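Local coordinates for protein acetyl xylan esterase (Paenibacillus sp. R4, PDB 6AGQ) that probably removes acetyl groups from acetylated xylan, as a cold-active esterase of the alpha/beta-hydrolase clan, at residues 106-109 and 110-113; 284-287 and 288-291; 299-302 and 303-306; 308-311 and 312-315. All blocks are in the same frame, centred on the assembly; numbering follows the deposited sequence.

Contact 1: residues 106-109 and 110-113; sequences LQWA and SMGM
The W108 indole is met at its CE3 corner by two methionines of 110-113, both arriving obliquely to the ring. M111 SD lies 3.9 Å from W108 CE3, a Met-aromatic contact, and M113 CE lies 3.8 Å from that same W108 CE3. Both sit where a Schellman motif ends helix 106-110. G112, at positive phi, is its C-prime residue. G112 N bonds to A109 O, and M113 N reaches back to W108 O at 3.2 Å. W108 and M111 run side by side and point the same way. With CG anti to its carbonyl carbon (chi1 -74°) and a bend at chi3 (47°), M113 turns its methyl back to the indole. I317 of helix 309-320 and L89 of strand 86-92 pack on W108 and M113, and E310 OE2 holds Q107 NE2. S110 and M111 pack on L106 and L52 of a second subunit. The last turn is gripped twice at S110. S110 N bonds to L106 O at 2.8 Å, nearly straight, and S110 OG donates to Q107 O at 3.0 Å, tilted 33° from the carbonyl plane.

Contact 2: residues 284-287 and 288-291; sequences AAYN and HLAG
H288 folds its imidazole back against the end of helix 279-286 and donates from ND1 to A284 O. The H288 ND1 to A284 O distance is 2.9 Å, and the carbonyl oxygen lies near the ring plane, at the ring edge. The bond is fairly straight, with 158° at the hydrogen. The backbone of the same residue also bonds: H288 N gives its hydrogen to A285 O at 2.9 Å, from above the carbonyl plane. H288 thus donates to two successive carbonyls, A284 O with its side chain and A285 O with its main chain. An alanine here has no ring donor, and A284 O would probably be left without its side-chain mate.

L289 is the second large contributor. A type I beta turn runs from Y286 to L289, and L289 N bonds to Y286 O at 3.3 Å. With CG anti to its carbonyl carbon (chi1 -68°), L289 carries CD1 to within 3.9 Å of Y286 CD1. The two side chains cross at about a right angle. A water also donates to Y286 O, at 3.1 Å, and to L289 O, at 2.7 Å, so it bridges the two ends of the turn.

Around this turn, M256 of helix 255-259 touches A284 and H288, and A259 touches A285 and L289. K293 makes a cation-pi contact with Y286, and N287 ND2 bonds to Y14 O. The ND1 bond requires its hydrogen on that nitrogen, so a neutral H288 here would probably be the ND1-H tautomer.

Contact 3: residues 299-302 and 303-306; sequences HDYG and HEGL
E304 folds back over the chain and accepts the backbone hydrogen of G302, and this is the tight part of the contact. G302 N to E304 OE2 is 2.9 Å, with 167° at the hydrogen. The donor meets OE2 on its anti side, near the carboxylate plane. E304 CG stands between its own backbone N and carbonyl carbon (chi1 45°), and the chain then runs extended to the carboxylate. The Y301 ring lies beside it: E304 CD is 3.5 Å from Y301 CD2, and E304 CG lies in the ring plane at the edge. Ring and carboxylate planes are 58° apart. L306 comes obliquely to the same ring, its CD2 3.9 Å from Y301 CD2.

H303 and G305 form the looser, exposed side. H303 CB touches G302, but its NE2 is hydrogen-bonded to OG of S185, the serine of a GxSxG pattern, consistent with the histidine and nucleophile of an esterase catalytic triad.

R234 of a third subunit forms a salt bridge with E304 OE1, and its carbonyl accepts from Y301 OH. Within the chain, the loop joins strand 293-298 to helix 309-320, and T271 of strand 265-271 packs on Y301 and L306.

Contact 4: residues 308-311 and 312-315; sequences FHEE and AMMR
Helical backbone bonds join M313 N to H309 O, M314 N to E310 O and R315 N to E311 O of helix 309-320. The E311 and R315 side chains lie alongside each other, pointing the same way. R315 NH2 donates to E311 OE1 at 3.3 Å in a salt bridge. The oxygen lies at the guanidinium edge, near its plane, with the donor 40° out of the carboxylate plane. In a second subunit, D49 O binds R315 NH1 and Y50 OH binds E311 OE2 weakly. An alanine at E311 has no carboxylate, and the NH2 end of R315 would probably be less fixed, its NH1 bond apart.

On another side of the helix, M313 crosses H309 at about a right angle. M313 CG is 3.4 Å from H309 NE2, and M313 SD is 4.5 Å from the H309 ring centroid. H309 CG is anti to the backbone N (chi1 -164°), which swings the ring along the helix to M313. E310 CG and M314 CE touch at 3.8 Å.

H309 ND1 bonds to Y298 OH of strand 293-298. M313 packs on L205 of strand 203-207, while M314 rests on Q107 and W108 of helix 106-110.

Overall arrangement
Contacts 1 and 4 touch directly, their centres 13 Å apart. Q107 NE2 lies 2.6 Å from E310 OE2 in a probable hydrogen bond, and W108 CZ3 meets M314 CG at 4.1 Å. Both also face the second subunit. Contact 3 leads into contact 4 along the chain, with centres 15 Å apart; there the Y301 and F308 rings meet edge-to-face. Contact 3 carries the H303-S185 pair of the probable active site, and M313 of contact 4 lies near the probable nucleophile elbow without touching it. Contact 2 stands apart, its nearest atoms about 11 Å from contact 4 and about 13 Å from contact 3. Its A284 side chain is about 11 Å from a bound zinc ion.

Contact 1: residues 106-109 and 110-113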
ATOM      1  N   LEU A 106      10.361 -19.943  30.685  1.00 27.63           N
ATOM      2  CA  LEU A 106      11.091 -19.564  31.920  1.00 30.68           C
ATOM      3  C   LEU A 106      10.304 -18.799  33.010  1.00 27.36           C
ATOM      4  O   LEU A 106      10.424 -19.073  34.189  1.00 30.23           O
ATOM      5  CB  LEU A 106      12.346 -18.746  31.537  1.00 31.10           C
ATOM      6  CG  LEU A 106      13.042 -18.006  32.678  1.00 34.40           C
ATOM      7  CD1 LEU A 106      13.567 -18.967  33.768  1.00 32.83           C
ATOM      8  CD2 LEU A 106      14.161 -17.169  32.062  1.00 40.02           C
ATOM      9  N   GLN A 107       9.665 -17.744  32.610  1.00 29.25           N
ATOM     10  CA  GLN A 107       8.775 -16.967  33.448  1.00 34.40           C
ATOM     11  C   GLN A 107       7.905 -17.834  34.338  1.00 35.90           C
ATOM     12  O   GLN A 107       7.827 -17.601  35.538  1.00 37.59           O
ATOM     13  CB  GLN A 107       7.846 -16.087  32.636  1.00 39.83           C
ATOM     14  CG  GLN A 107       8.042 -16.096  31.120  1.00 50.94           C
ATOM     15  CD  GLN A 107       6.928 -15.378  30.410  1.00 56.89           C
ATOM     16  OE1 GLN A 107       6.238 -14.546  31.005  1.00 69.36           O
ATOM     17  NE2 GLN A 107       6.729 -15.702  29.139  1.00 59.35           N
ATOM     18  N   TRP A 108       7.281 -18.864  33.759  1.00 34.78           N
ATOM     19  CA  TRP A 108       6.418 -19.770  34.534  1.00 30.23           C
ATOM     20  C   TRP A 108       7.230 -20.579  35.497  1.00 31.00           C
ATOM     21  O   TRP A 108       6.848 -20.641  36.654  1.00 31.87           O
ATOM     22  CB  TRP A 108       5.638 -20.652  33.621  1.00 30.12           C
ATOM     23  CG  TRP A 108       4.933 -19.846  32.569  1.00 29.27           C
ATOM     24  CD1 TRP A 108       5.056 -20.006  31.244  1.00 27.53           C
ATOM     25  CD2 TRP A 108       4.015 -18.755  32.770  1.00 31.08           C
ATOM     26  NE1 TRP A 108       4.321 -19.088  30.590  1.00 34.08           N
ATOM     27  CE2 TRP A 108       3.622 -18.328  31.496  1.00 31.24           C
ATOM     28  CE3 TRP A 108       3.462 -18.125  33.909  1.00 36.14           C
ATOM     29  CZ2 TRP A 108       2.720 -17.266  31.290  1.00 33.89           C
ATOM     30  CZ3 TRP A 108       2.543 -17.085  33.724  1.00 35.15           C
ATOM     31  CH2 TRP A 108       2.187 -16.659  32.417  1.00 36.98           C
ATOM     32  N   ALA A 109       8.395 -21.115  35.060  1.00 31.13           N
ATOM     33  CA  ALA A 109       9.232 -21.882  35.936  1.00 32.16           C
ATOM     34  C   ALA A 109       9.784 -21.069  37.098  1.00 34.63           C
ATOM     35  O   ALA A 109       9.887 -21.558  38.230  1.00 30.54           O
ATOM     36  CB  ALA A 109      10.376 -22.531  35.166  1.00 36.66           C
ATOM     37  N   SER A 110      10.152 -19.826  36.844  1.00 34.64           N
ATOM     38  CA  SER A 110      10.648 -18.982  37.917  1.00 36.91           C
ATOM     39  C   SER A 110       9.582 -18.678  38.962  1.00 35.03           C
ATOM     40  O   SER A 110       9.922 -18.383  40.097  1.00 38.28           O
ATOM     41  CB  SER A 110      11.252 -17.687  37.349  1.00 38.81           C
ATOM     42  OG  SER A 110      10.205 -16.770  37.108  1.00 47.69           O
ATOM     43  N   MET A 111       8.301 -18.780  38.620  1.00 36.92           N
ATOM     44  CA  MET A 111       7.225 -18.715  39.648  1.00 36.72           C
ATOM     45  C   MET A 111       6.923 -20.040  40.323  1.00 35.54           C
ATOM     46  O   MET A 111       5.883 -20.176  41.005  1.00 36.48           O
ATOM     47  CB  MET A 111       5.901 -18.196  39.056  1.00 40.52           C
ATOM     48  CG  MET A 111       6.006 -16.877  38.319  1.00 45.05           C
ATOM     49  SD  MET A 111       4.564 -16.563  37.312  1.00 51.13           S
ATOM     50  CE  MET A 111       3.348 -16.133  38.556  1.00 46.88           C
ATOM     51  N   GLY A 112       7.773 -21.037  40.113  1.00 34.08           N
ATOM     52  CA  GLY A 112       7.592 -22.362  40.720  1.00 35.14           C
ATOM     53  C   GLY A 112       6.593 -23.270  39.996  1.00 32.47           C
ATOM     54  O   GLY A 112       5.978 -24.125  40.599  1.00 34.83           O
ATOM     55  N   MET A 113       6.435 -23.099  38.704  1.00 33.36           N
ATOM     56  CA  MET A 113       5.440 -23.865  37.967  1.00 31.64           C
ATOM     57  C   MET A 113       6.098 -24.697  36.933  1.00 28.09           C
ATOM     58  O   MET A 113       7.148 -24.357  36.430  1.00 27.04           O
ATOM     59  CB  MET A 113       4.471 -22.914  37.297  1.00 35.05           C
ATOM     60  CG  MET A 113       3.521 -22.294  38.296  1.00 38.70           C
ATOM     61  SD  MET A 113       2.837 -20.719  37.772  1.00 53.26           S
ATOM     62  CE  MET A 113       2.313 -21.008  36.073  1.00 44.67           C
TER

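Contact 2: residues 284-287 and 288-291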
ATOM      1  N   ALA A 284     -18.366 -12.146  22.198  1.00 26.21           N
ATOM      2  CA  ALA A 284     -19.372 -13.166  22.083  1.00 26.38           C
ATOM      3  C   ALA A 284     -19.092 -14.449  22.862  1.00 27.66           C
ATOM      4  O   ALA A 284     -20.015 -15.000  23.506  1.00 27.65           O
ATOM      5  CB  ALA A 284     -19.584 -13.500  20.606  1.00 31.22           C
ATOM      6  N   ALA A 285     -17.871 -14.984  22.761  1.00 24.22           N
ATOM      7  CA  ALA A 285     -17.452 -16.092  23.656  1.00 27.71           C
ATOM      8  C   ALA A 285     -17.347 -15.662  25.157  1.00 28.75           C
ATOM      9  O   ALA A 285     -17.950 -16.324  26.017  1.00 31.99           O
ATOM     10  CB  ALA A 285     -16.122 -16.743  23.178  1.00 28.38           C
ATOM     11  N   TYR A 286     -16.625 -14.572  25.456  1.00 28.67           N
ATOM     12  CA  TYR A 286     -16.526 -13.997  26.845  1.00 28.77           C
ATOM     13  C   TYR A 286     -17.902 -13.888  27.522  1.00 27.29           C
ATOM     14  O   TYR A 286     -18.090 -14.321  28.636  1.00 24.82           O
ATOM     15  CB  TYR A 286     -15.860 -12.594  26.806  1.00 31.60           C
ATOM     16  CG  TYR A 286     -15.694 -11.932  28.170  1.00 29.11           C
ATOM     17  CD1 TYR A 286     -14.728 -12.397  29.040  1.00 27.73           C
ATOM     18  CD2 TYR A 286     -16.517 -10.882  28.599  1.00 29.52           C
ATOM     19  CE1 TYR A 286     -14.555 -11.863  30.273  1.00 27.47           C
ATOM     20  CE2 TYR A 286     -16.351 -10.323  29.863  1.00 26.94           C
ATOM     21  CZ  TYR A 286     -15.350 -10.829  30.698  1.00 29.64           C
ATOM     22  OH  TYR A 286     -15.054 -10.370  31.993  1.00 29.50           O
ATOM     23  N   ASN A 287     -18.897 -13.417  26.805  1.00 27.53           N
ATOM     24  CA  ASN A 287     -20.235 -13.204  27.405  1.00 29.08           C
ATOM     25  C   ASN A 287     -21.058 -14.485  27.600  1.00 31.21           C
ATOM     26  O   ASN A 287     -22.126 -14.434  28.221  1.00 36.86           O
ATOM     27  CB  ASN A 287     -21.030 -12.164  26.582  1.00 29.43           C
ATOM     28  CG  ASN A 287     -20.517 -10.767  26.786  1.00 29.96           C
ATOM     29  OD1 ASN A 287     -20.031 -10.452  27.856  1.00 34.16           O
ATOM     30  ND2 ASN A 287     -20.589  -9.933  25.763  1.00 28.34           N
ATOM     31  N   HIS A 288     -20.556 -15.613  27.098  1.00 29.85           N
ATOM     32  CA  HIS A 288     -21.100 -16.945  27.342  1.00 31.53           C
ATOM     33  C   HIS A 288     -20.336 -17.814  28.349  1.00 26.71           C
ATOM     34  O   HIS A 288     -20.769 -18.876  28.685  1.00 28.10           O
ATOM     35  CB  HIS A 288     -21.200 -17.717  25.988  1.00 32.58           C
ATOM     36  CG  HIS A 288     -22.426 -17.388  25.209  1.00 32.16           C
ATOM     37  ND1 HIS A 288     -22.398 -16.608  24.072  1.00 34.50           N
ATOM     38  CD2 HIS A 288     -23.731 -17.694  25.428  1.00 34.67           C
ATOM     39  CE1 HIS A 288     -23.623 -16.480  23.601  1.00 31.19           C
ATOM     40  NE2 HIS A 288     -24.452 -17.124  24.405  1.00 36.17           N
ATOM     41  N   LEU A 289     -19.207 -17.370  28.841  1.00 32.73           N
ATOM     42  CA  LEU A 289     -18.469 -18.117  29.875  1.00 31.87           C
ATOM     43  C   LEU A 289     -19.403 -18.376  31.046  1.00 32.82           C
ATOM     44  O   LEU A 289     -20.150 -17.494  31.422  1.00 33.95           O
ATOM     45  CB  LEU A 289     -17.257 -17.325  30.332  1.00 30.36           C
ATOM     46  CG  LEU A 289     -16.138 -17.168  29.273  1.00 27.54           C
ATOM     47  CD1 LEU A 289     -15.115 -16.201  29.778  1.00 25.07           C
ATOM     48  CD2 LEU A 289     -15.445 -18.487  28.954  1.00 28.99           C
ATOM     49  N   ALA A 290     -19.400 -19.594  31.556  1.00 33.72           N
ATOM     50  CA  ALA A 290     -20.267 -19.972  32.652  1.00 39.02           C
ATOM     51  C   ALA A 290     -19.616 -19.607  34.024  1.00 44.10           C
ATOM     52  O   ALA A 290     -20.336 -19.273  34.976  1.00 56.10           O
ATOM     53  CB  ALA A 290     -20.603 -21.467  32.569  1.00 36.91           C
ATOM     54  N   GLY A 291     -18.283 -19.608  34.125  1.00 39.79           N
ATOM     55  CA  GLY A 291     -17.624 -19.393  35.438  1.00 38.04           C
ATOM     56  C   GLY A 291     -17.184 -17.955  35.621  1.00 34.72           C
ATOM     57  O   GLY A 291     -17.345 -17.164  34.725  1.00 39.94           O
TER
HETATM   58  O   HOH W   1     -20.447 -14.909  30.591  1.00 34.41           O

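Contact 3: residues 299-302 and 303-306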
ATOM      1  N   HIS A 299      -7.315  -0.779  24.205  1.00 32.18           N
ATOM      2  CA  HIS A 299      -8.061   0.072  23.233  1.00 33.90           C
ATOM      3  C   HIS A 299      -7.378   0.344  21.854  1.00 36.56           C
ATOM      4  O   HIS A 299      -8.061   0.282  20.801  1.00 35.56           O
ATOM      5  CB  HIS A 299      -8.503   1.406  23.888  1.00 36.37           C
ATOM      6  CG  HIS A 299      -9.467   1.239  25.037  1.00 44.35           C
ATOM      7  ND1 HIS A 299      -9.103   0.679  26.255  1.00 51.05           N
ATOM      8  CD2 HIS A 299     -10.772   1.580  25.162  1.00 48.20           C
ATOM      9  CE1 HIS A 299     -10.150   0.667  27.070  1.00 50.84           C
ATOM     10  NE2 HIS A 299     -11.177   1.203  26.430  1.00 55.06           N
ATOM     11  N   ASP A 300      -6.064   0.613  21.861  1.00 33.25           N
ATOM     12  CA  ASP A 300      -5.302   1.032  20.652  1.00 37.20           C
ATOM     13  C   ASP A 300      -4.362  -0.024  20.036  1.00 34.39           C
ATOM     14  O   ASP A 300      -3.405   0.302  19.308  1.00 31.63           O
ATOM     15  CB  ASP A 300      -4.466   2.275  21.025  1.00 40.18           C
ATOM     16  CG  ASP A 300      -5.281   3.272  21.817  1.00 48.71           C
ATOM     17  OD1 ASP A 300      -6.215   3.812  21.190  1.00 38.76           O
ATOM     18  OD2 ASP A 300      -5.049   3.425  23.063  1.00 51.94           O
ATOM     19  N   TYR A 301      -4.630  -1.281  20.339  1.00 32.93           N
ATOM     20  CA  TYR A 301      -3.817  -2.390  19.854  1.00 35.46           C
ATOM     21  C   TYR A 301      -4.661  -3.256  18.906  1.00 33.10           C
ATOM     22  O   TYR A 301      -5.880  -3.453  19.100  1.00 30.01           O
ATOM     23  CB  TYR A 301      -3.283  -3.235  21.048  1.00 33.77           C
ATOM     24  CG  TYR A 301      -2.068  -2.613  21.683  1.00 35.63           C
ATOM     25  CD1 TYR A 301      -2.200  -1.624  22.677  1.00 34.86           C
ATOM     26  CD2 TYR A 301      -0.766  -2.977  21.274  1.00 33.58           C
ATOM     27  CE1 TYR A 301      -1.076  -1.027  23.249  1.00 33.00           C
ATOM     28  CE2 TYR A 301       0.342  -2.378  21.846  1.00 34.70           C
ATOM     29  CZ  TYR A 301       0.180  -1.401  22.802  1.00 33.45           C
ATOM     30  OH  TYR A 301       1.261  -0.821  23.375  1.00 35.42           O
ATOM     31  N   GLY A 302      -3.971  -3.786  17.915  1.00 32.32           N
ATOM     32  CA  GLY A 302      -4.484  -4.831  17.060  1.00 31.83           C
ATOM     33  C   GLY A 302      -3.983  -6.234  17.381  1.00 34.21           C
ATOM     34  O   GLY A 302      -3.733  -6.606  18.546  1.00 36.51           O
ATOM     35  N   HIS A 303      -3.897  -7.046  16.330  1.00 38.47           N
ATOM     36  CA  HIS A 303      -3.428  -8.436  16.465  1.00 42.14           C
ATOM     37  C   HIS A 303      -1.898  -8.356  16.437  1.00 39.05           C
ATOM     38  O   HIS A 303      -1.318  -8.228  15.394  1.00 33.75           O
ATOM     39  CB  HIS A 303      -3.983  -9.255  15.305  1.00 45.36           C
ATOM     40  CG  HIS A 303      -4.017 -10.731  15.550  1.00 49.96           C
ATOM     41  ND1 HIS A 303      -3.068 -11.592  15.028  1.00 49.97           N
ATOM     42  CD2 HIS A 303      -4.923 -11.510  16.194  1.00 51.62           C
ATOM     43  CE1 HIS A 303      -3.374 -12.836  15.364  1.00 53.74           C
ATOM     44  NE2 HIS A 303      -4.495 -12.816  16.073  1.00 56.44           N
ATOM     45  N   GLU A 304      -1.292  -8.271  17.602  1.00 37.91           N
ATOM     46  CA  GLU A 304       0.134  -7.934  17.746  1.00 41.34           C
ATOM     47  C   GLU A 304       0.579  -8.315  19.147  1.00 39.26           C
ATOM     48  O   GLU A 304      -0.278  -8.573  20.000  1.00 30.82           O
ATOM     49  CB  GLU A 304       0.409  -6.448  17.500  1.00 41.51           C
ATOM     50  CG  GLU A 304      -0.562  -5.468  18.163  1.00 46.82           C
ATOM     51  CD  GLU A 304      -0.207  -3.989  17.931  1.00 44.01           C
ATOM     52  OE1 GLU A 304       0.983  -3.634  18.143  1.00 45.40           O
ATOM     53  OE2 GLU A 304      -1.118  -3.193  17.557  1.00 41.37           O
ATOM     54  N   GLY A 305       1.900  -8.406  19.360  1.00 36.06           N
ATOM     55  CA  GLY A 305       2.447  -8.700  20.692  1.00 36.73           C
ATOM     56  C   GLY A 305       1.990  -7.686  21.756  1.00 37.83           C
ATOM     57  O   GLY A 305       1.902  -6.472  21.488  1.00 41.05           O
ATOM     58  N   LEU A 306       1.712  -8.194  22.967  1.00 38.12           N
ATOM     59  CA  LEU A 306       1.194  -7.412  24.084  1.00 35.48           C
ATOM     60  C   LEU A 306       2.150  -7.500  25.268  1.00 41.00           C
ATOM     61  O   LEU A 306       1.905  -8.271  26.207  1.00 46.48           O
ATOM     62  CB  LEU A 306      -0.197  -7.923  24.457  1.00 31.63           C
ATOM     63  CG  LEU A 306      -1.236  -7.889  23.330  1.00 33.03           C
ATOM     64  CD1 LEU A 306      -2.515  -8.657  23.760  1.00 36.52           C
ATOM     65  CD2 LEU A 306      -1.567  -6.454  22.916  1.00 30.08           C
TER

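Contact 4: residues 308-311 and 312-315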
ATOM      1  N   PHE A 308       2.952  -5.724  28.003  1.00 34.11           N
ATOM      2  CA  PHE A 308       2.171  -5.503  29.291  1.00 34.74           C
ATOM      3  C   PHE A 308       1.263  -6.634  29.758  1.00 35.17           C
ATOM      4  O   PHE A 308       0.926  -6.688  30.953  1.00 35.41           O
ATOM      5  CB  PHE A 308       1.259  -4.259  29.179  1.00 33.02           C
ATOM      6  CG  PHE A 308       0.717  -4.054  27.780  1.00 33.34           C
ATOM      7  CD1 PHE A 308      -0.453  -4.681  27.362  1.00 32.56           C
ATOM      8  CD2 PHE A 308       1.445  -3.315  26.847  1.00 33.20           C
ATOM      9  CE1 PHE A 308      -0.927  -4.518  26.048  1.00 31.58           C
ATOM     10  CE2 PHE A 308       0.999  -3.177  25.540  1.00 32.87           C
ATOM     11  CZ  PHE A 308      -0.201  -3.777  25.146  1.00 34.19           C
ATOM     12  N   HIS A 309       0.831  -7.511  28.841  1.00 35.23           N
ATOM     13  CA  HIS A 309      -0.141  -8.539  29.225  1.00 32.28           C
ATOM     14  C   HIS A 309       0.488  -9.627  30.078  1.00 31.44           C
ATOM     15  O   HIS A 309      -0.186 -10.225  30.912  1.00 30.08           O
ATOM     16  CB  HIS A 309      -0.878  -9.172  28.035  1.00 30.16           C
ATOM     17  CG  HIS A 309      -2.104  -9.914  28.469  1.00 29.18           C
ATOM     18  ND1 HIS A 309      -3.124  -9.301  29.170  1.00 29.93           N
ATOM     19  CD2 HIS A 309      -2.442 -11.225  28.381  1.00 30.15           C
ATOM     20  CE1 HIS A 309      -4.044 -10.205  29.494  1.00 30.57           C
ATOM     21  NE2 HIS A 309      -3.644 -11.384  29.045  1.00 29.56           N
ATOM     22  N   GLU A 310       1.783  -9.842  29.897  1.00 34.64           N
ATOM     23  CA  GLU A 310       2.486 -10.919  30.552  1.00 39.60           C
ATOM     24  C   GLU A 310       2.392 -10.780  32.060  1.00 38.88           C
ATOM     25  O   GLU A 310       2.025 -11.731  32.758  1.00 36.30           O
ATOM     26  CB  GLU A 310       3.942 -10.970  30.073  1.00 47.69           C
ATOM     27  CG  GLU A 310       4.489 -12.379  30.014  1.00 61.03           C
ATOM     28  CD  GLU A 310       4.014 -13.176  28.796  1.00 65.03           C
ATOM     29  OE1 GLU A 310       2.977 -12.830  28.189  1.00 71.73           O
ATOM     30  OE2 GLU A 310       4.697 -14.157  28.437  1.00 75.41           O
ATOM     31  N   GLU A 311       2.691  -9.574  32.531  1.00 35.11           N
ATOM     32  CA  GLU A 311       2.478  -9.199  33.903  1.00 38.67           C
ATOM     33  C   GLU A 311       1.040  -9.380  34.391  1.00 36.03           C
ATOM     34  O   GLU A 311       0.826  -9.764  35.517  1.00 35.83           O
ATOM     35  CB  GLU A 311       2.837  -7.720  34.099  1.00 46.82           C
ATOM     36  CG  GLU A 311       2.805  -7.250  35.560  1.00 50.99           C
ATOM     37  CD  GLU A 311       3.351  -5.830  35.766  1.00 61.47           C
ATOM     38  OE1 GLU A 311       2.745  -5.100  36.609  1.00 60.03           O
ATOM     39  OE2 GLU A 311       4.375  -5.458  35.102  1.00 62.46           O
ATOM     40  N   ALA A 312       0.064  -8.999  33.588  1.00 32.28           N
ATOM     41  CA  ALA A 312      -1.335  -9.130  33.969  1.00 31.95           C
ATOM     42  C   ALA A 312      -1.683 -10.634  34.239  1.00 32.45           C
ATOM     43  O   ALA A 312      -2.436 -10.947  35.155  1.00 27.72           O
ATOM     44  CB  ALA A 312      -2.218  -8.558  32.856  1.00 33.93           C
ATOM     45  N   MET A 313      -1.113 -11.541  33.424  1.00 31.63           N
ATOM     46  CA  MET A 313      -1.342 -12.993  33.544  1.00 32.56           C
ATOM     47  C   MET A 313      -0.627 -13.578  34.771  1.00 30.57           C
ATOM     48  O   MET A 313      -1.209 -14.339  35.537  1.00 29.37           O
ATOM     49  CB  MET A 313      -0.903 -13.718  32.307  1.00 32.88           C
ATOM     50  CG  MET A 313      -1.768 -13.388  31.131  1.00 38.28           C
ATOM     51  SD  MET A 313      -1.250 -14.396  29.751  1.00 43.95           S
ATOM     52  CE  MET A 313       0.253 -13.627  29.176  1.00 43.60           C
ATOM     53  N   MET A 314       0.595 -13.135  34.982  1.00 29.29           N
ATOM     54  CA  MET A 314       1.349 -13.460  36.189  1.00 34.69           C
ATOM     55  C   MET A 314       0.587 -13.139  37.440  1.00 30.90           C
ATOM     56  O   MET A 314       0.447 -14.022  38.248  1.00 34.37           O
ATOM     57  CB  MET A 314       2.732 -12.826  36.177  1.00 36.27           C
ATOM     58  CG  MET A 314       3.641 -13.412  35.109  1.00 40.91           C
ATOM     59  SD  MET A 314       5.178 -12.478  35.037  1.00 49.14           S
ATOM     60  CE  MET A 314       5.902 -12.966  33.468  1.00 57.30           C
ATOM     61  N   ARG A 315       0.039 -11.931  37.575  1.00 32.95           N
ATOM     62  CA  ARG A 315      -0.789 -11.549  38.768  1.00 33.67           C
ATOM     63  C   ARG A 315      -2.038 -12.411  38.947  1.00 31.48           C
ATOM     64  O   ARG A 315      -2.395 -12.794  40.046  1.00 38.62           O
ATOM     65  CB  ARG A 315      -1.267 -10.099  38.681  1.00 39.36           C
ATOM     66  CG  ARG A 315      -0.178  -9.051  38.783  1.00 46.07           C
ATOM     67  CD  ARG A 315      -0.724  -7.635  38.931  1.00 53.32           C
ATOM     68  NE  ARG A 315       0.395  -6.680  38.935  1.00 58.36           N
ATOM     69  CZ  ARG A 315       1.134  -6.331  40.001  1.00 59.37           C
ATOM     70  NH1 ARG A 315       0.895  -6.816  41.233  1.00 56.33           N
ATOM     71  NH2 ARG A 315       2.143  -5.477  39.822  1.00 58.20           N
TER